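Local coordinates for protein vacuolar aminopeptidase 1 (Saccharomyces cerevisiae, PDB 5JGF) that removes N-terminal amino acids from peptides in the vacuole as a zinc-dependent dodecameric aminopeptidase and is the major cargo of the cytoplasm-to-vacuole targeting pathway, at residues D[260-265]-D[297-302]. Numbering follows the deposited sequence.
Sequences RLDDRL and NEEIGS. With ZN (zinc ion), chain L; ZN (zinc ion), chain K.
Asp262 and Glu299 meet through a shared zinc ion, not through a direct bond. Their carboxylates face each other across the zinc, their planes turned 66° apart. Asp262 OD2 and Glu299 OE2 lie 3.1 Å apart because both bind this zinc. Asp262 bridges the pair of metals: OD2 holds the zinc of chain L at 2.0 Å, and OD1 holds the zinc of chain K at 2.0 Å. Its CG stands anti to the backbone N (chi1 178°), which carries the carboxylate between the two ions. Glu299 grips the chain L zinc unevenly, with OE2 at 2.0 Å and OE1 at 2.5 Å. His438 completes that site; His91 and Asp344 join Asp262 at the other. Water 2 belongs to this tight core. It bridges both zincs and donates to Glu298 OE1 at 2.6 Å. That OE1 lies 3.8 Å from the chain K zinc, beyond bonding distance here.

Away from the core, water makes the link. Glu299 is only partly buried, and water 1 donates to its OE2 and to Asp262 O. Water 3 is a more distant ligand of the chain K zinc, at 2.4 Å.

This is the co-catalytic dizinc centre of an M18 peptidase. Both ions probably polarise the bridging water. Glu298 would be placed to take a proton from it, consistent with the general base of related dizinc aminopeptidases.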
loop_
_atom_site.group_PDB
_atom_site.type_symbol
_atom_site.label_atom_id
_atom_site.label_comp_id
_atom_site.label_asym_id
_atom_site.label_seq_id
_atom_site.Cartn_x
_atom_site.Cartn_y
_atom_site.Cartn_z
ATOM N N ARG D 260 -25.652 27.662 -19.948
ATOM C CA ARG D 260 -26.545 28.054 -18.868
ATOM C C ARG D 260 -28.006 27.594 -18.965
ATOM O O ARG D 260 -28.915 28.332 -18.590
ATOM C CB ARG D 260 -26.459 29.584 -18.728
ATOM C CG ARG D 260 -24.999 30.094 -18.698
ATOM C CD ARG D 260 -24.871 31.622 -18.665
ATOM N NE ARG D 260 -25.282 32.279 -19.909
ATOM C CZ ARG D 260 -24.498 32.475 -20.968
ATOM N NH1 ARG D 260 -24.982 33.089 -22.044
ATOM N NH2 ARG D 260 -23.234 32.071 -20.961
ATOM N N LEU D 261 -28.228 26.372 -19.450
ATOM C CA LEU D 261 -29.585 25.828 -19.561
ATOM C C LEU D 261 -30.220 25.619 -18.178
ATOM O O LEU D 261 -31.412 25.820 -17.993
ATOM C CB LEU D 261 -29.571 24.502 -20.336
ATOM C CG LEU D 261 -29.163 24.518 -21.811
ATOM C CD1 LEU D 261 -29.384 23.133 -22.407
ATOM C CD2 LEU D 261 -29.998 25.551 -22.570
ATOM N N ASP D 262 -29.414 25.203 -17.213
ATOM C CA ASP D 262 -29.874 24.984 -15.848
ATOM C C ASP D 262 -29.764 26.320 -15.101
ATOM O O ASP D 262 -28.651 26.780 -14.860
ATOM C CB ASP D 262 -28.944 23.949 -15.194
ATOM C CG ASP D 262 -29.288 23.652 -13.742
ATOM O OD1 ASP D 262 -30.296 24.165 -13.228
ATOM O OD2 ASP D 262 -28.548 22.867 -13.106
ATOM N N ASP D 263 -30.875 26.981 -14.759
ATOM C CA ASP D 263 -32.254 26.541 -15.011
ATOM C C ASP D 263 -33.014 27.608 -15.830
ATOM O O ASP D 263 -34.223 27.783 -15.683
ATOM C CB ASP D 263 -32.933 26.292 -13.642
ATOM C CG ASP D 263 -34.356 25.746 -13.751
ATOM O OD1 ASP D 263 -34.647 24.983 -14.695
ATOM O OD2 ASP D 263 -35.195 26.061 -12.874
ATOM N N ARG D 264 -32.305 28.325 -16.693
ATOM C CA ARG D 264 -32.941 29.367 -17.496
ATOM C C ARG D 264 -33.830 28.742 -18.565
ATOM O O ARG D 264 -34.697 29.405 -19.144
ATOM C CB ARG D 264 -31.864 30.277 -18.100
ATOM C CG ARG D 264 -31.208 31.130 -17.015
ATOM C CD ARG D 264 -29.881 31.771 -17.394
ATOM N NE ARG D 264 -29.321 32.398 -16.200
ATOM C CZ ARG D 264 -28.182 33.081 -16.158
ATOM N NH1 ARG D 264 -27.460 33.237 -17.257
ATOM N NH2 ARG D 264 -27.755 33.597 -15.009
ATOM N N LEU D 265 -33.629 27.449 -18.816
ATOM C CA LEU D 265 -34.457 26.729 -19.790
ATOM C C LEU D 265 -35.893 26.664 -19.244
ATOM O O LEU D 265 -36.852 27.022 -19.936
ATOM C CB LEU D 265 -33.901 25.313 -20.008
ATOM C CG LEU D 265 -34.672 24.333 -20.898
ATOM C CD1 LEU D 265 -34.976 24.963 -22.257
ATOM C CD2 LEU D 265 -33.835 23.066 -21.065
ATOM N N ASN D 297 -29.493 32.070 -6.500
ATOM C CA ASN D 297 -28.772 31.180 -5.599
ATOM C C ASN D 297 -29.203 29.734 -5.357
ATOM O O ASN D 297 -28.889 29.177 -4.308
ATOM C CB ASN D 297 -28.627 31.879 -4.242
ATOM C CG ASN D 297 -27.974 33.246 -4.360
ATOM O OD1 ASN D 297 -27.055 33.445 -5.158
ATOM N ND2 ASN D 297 -28.432 34.189 -3.555
ATOM N N GLU D 298 -29.902 29.109 -6.295
ATOM C CA GLU D 298 -30.274 27.710 -6.091
ATOM C C GLU D 298 -28.992 26.870 -6.157
ATOM O O GLU D 298 -28.839 25.877 -5.438
ATOM C CB GLU D 298 -31.249 27.244 -7.178
ATOM C CG GLU D 298 -31.742 25.789 -7.043
ATOM C CD GLU D 298 -30.700 24.755 -7.455
ATOM O OE1 GLU D 298 -29.838 25.076 -8.296
ATOM O OE2 GLU D 298 -30.754 23.609 -6.953
ATOM N N GLU D 299 -28.062 27.290 -7.009
ATOM C CA GLU D 299 -26.812 26.560 -7.186
ATOM C C GLU D 299 -25.888 26.603 -5.973
ATOM O O GLU D 299 -24.899 25.871 -5.925
ATOM C CB GLU D 299 -26.084 27.068 -8.428
ATOM C CG GLU D 299 -26.893 26.888 -9.722
ATOM C CD GLU D 299 -27.060 25.430 -10.143
ATOM O OE1 GLU D 299 -26.790 24.511 -9.337
ATOM O OE2 GLU D 299 -27.476 25.200 -11.294
ATOM N N ILE D 300 -26.192 27.461 -5.000
ATOM C CA ILE D 300 -25.370 27.514 -3.799
ATOM C C ILE D 300 -26.149 27.194 -2.524
ATOM O O ILE D 300 -25.731 27.559 -1.428
ATOM C CB ILE D 300 -24.641 28.871 -3.631
ATOM C CG1 ILE D 300 -25.646 30.022 -3.597
ATOM C CG2 ILE D 300 -23.623 29.055 -4.756
ATOM C CD1 ILE D 300 -25.024 31.340 -3.182
ATOM N N GLY D 301 -27.288 26.518 -2.665
ATOM C CA GLY D 301 -28.041 26.127 -1.484
ATOM C C GLY D 301 -29.356 26.816 -1.179
ATOM O O GLY D 301 -30.098 26.356 -0.306
ATOM N N SER D 302 -29.636 27.916 -1.870
ATOM C CA SER D 302 -30.883 28.656 -1.689
ATOM C C SER D 302 -31.063 29.380 -0.353
ATOM O O SER D 302 -32.103 30.007 -0.133
ATOM C CB SER D 302 -32.077 27.719 -1.907
ATOM O OG SER D 302 -32.121 27.247 -3.242
HETATM ZN ZN ZN L . -27.850 23.186 -11.244
HETATM ZN ZN ZN K . -31.172 23.650 -11.520
HETATM O O HOH W 1 -26.350 26.084 -13.598
HETATM O O HOH W 2 -29.656 23.342 -10.182
HETATM O O HOH W 3 -31.079 21.309 -12.116
#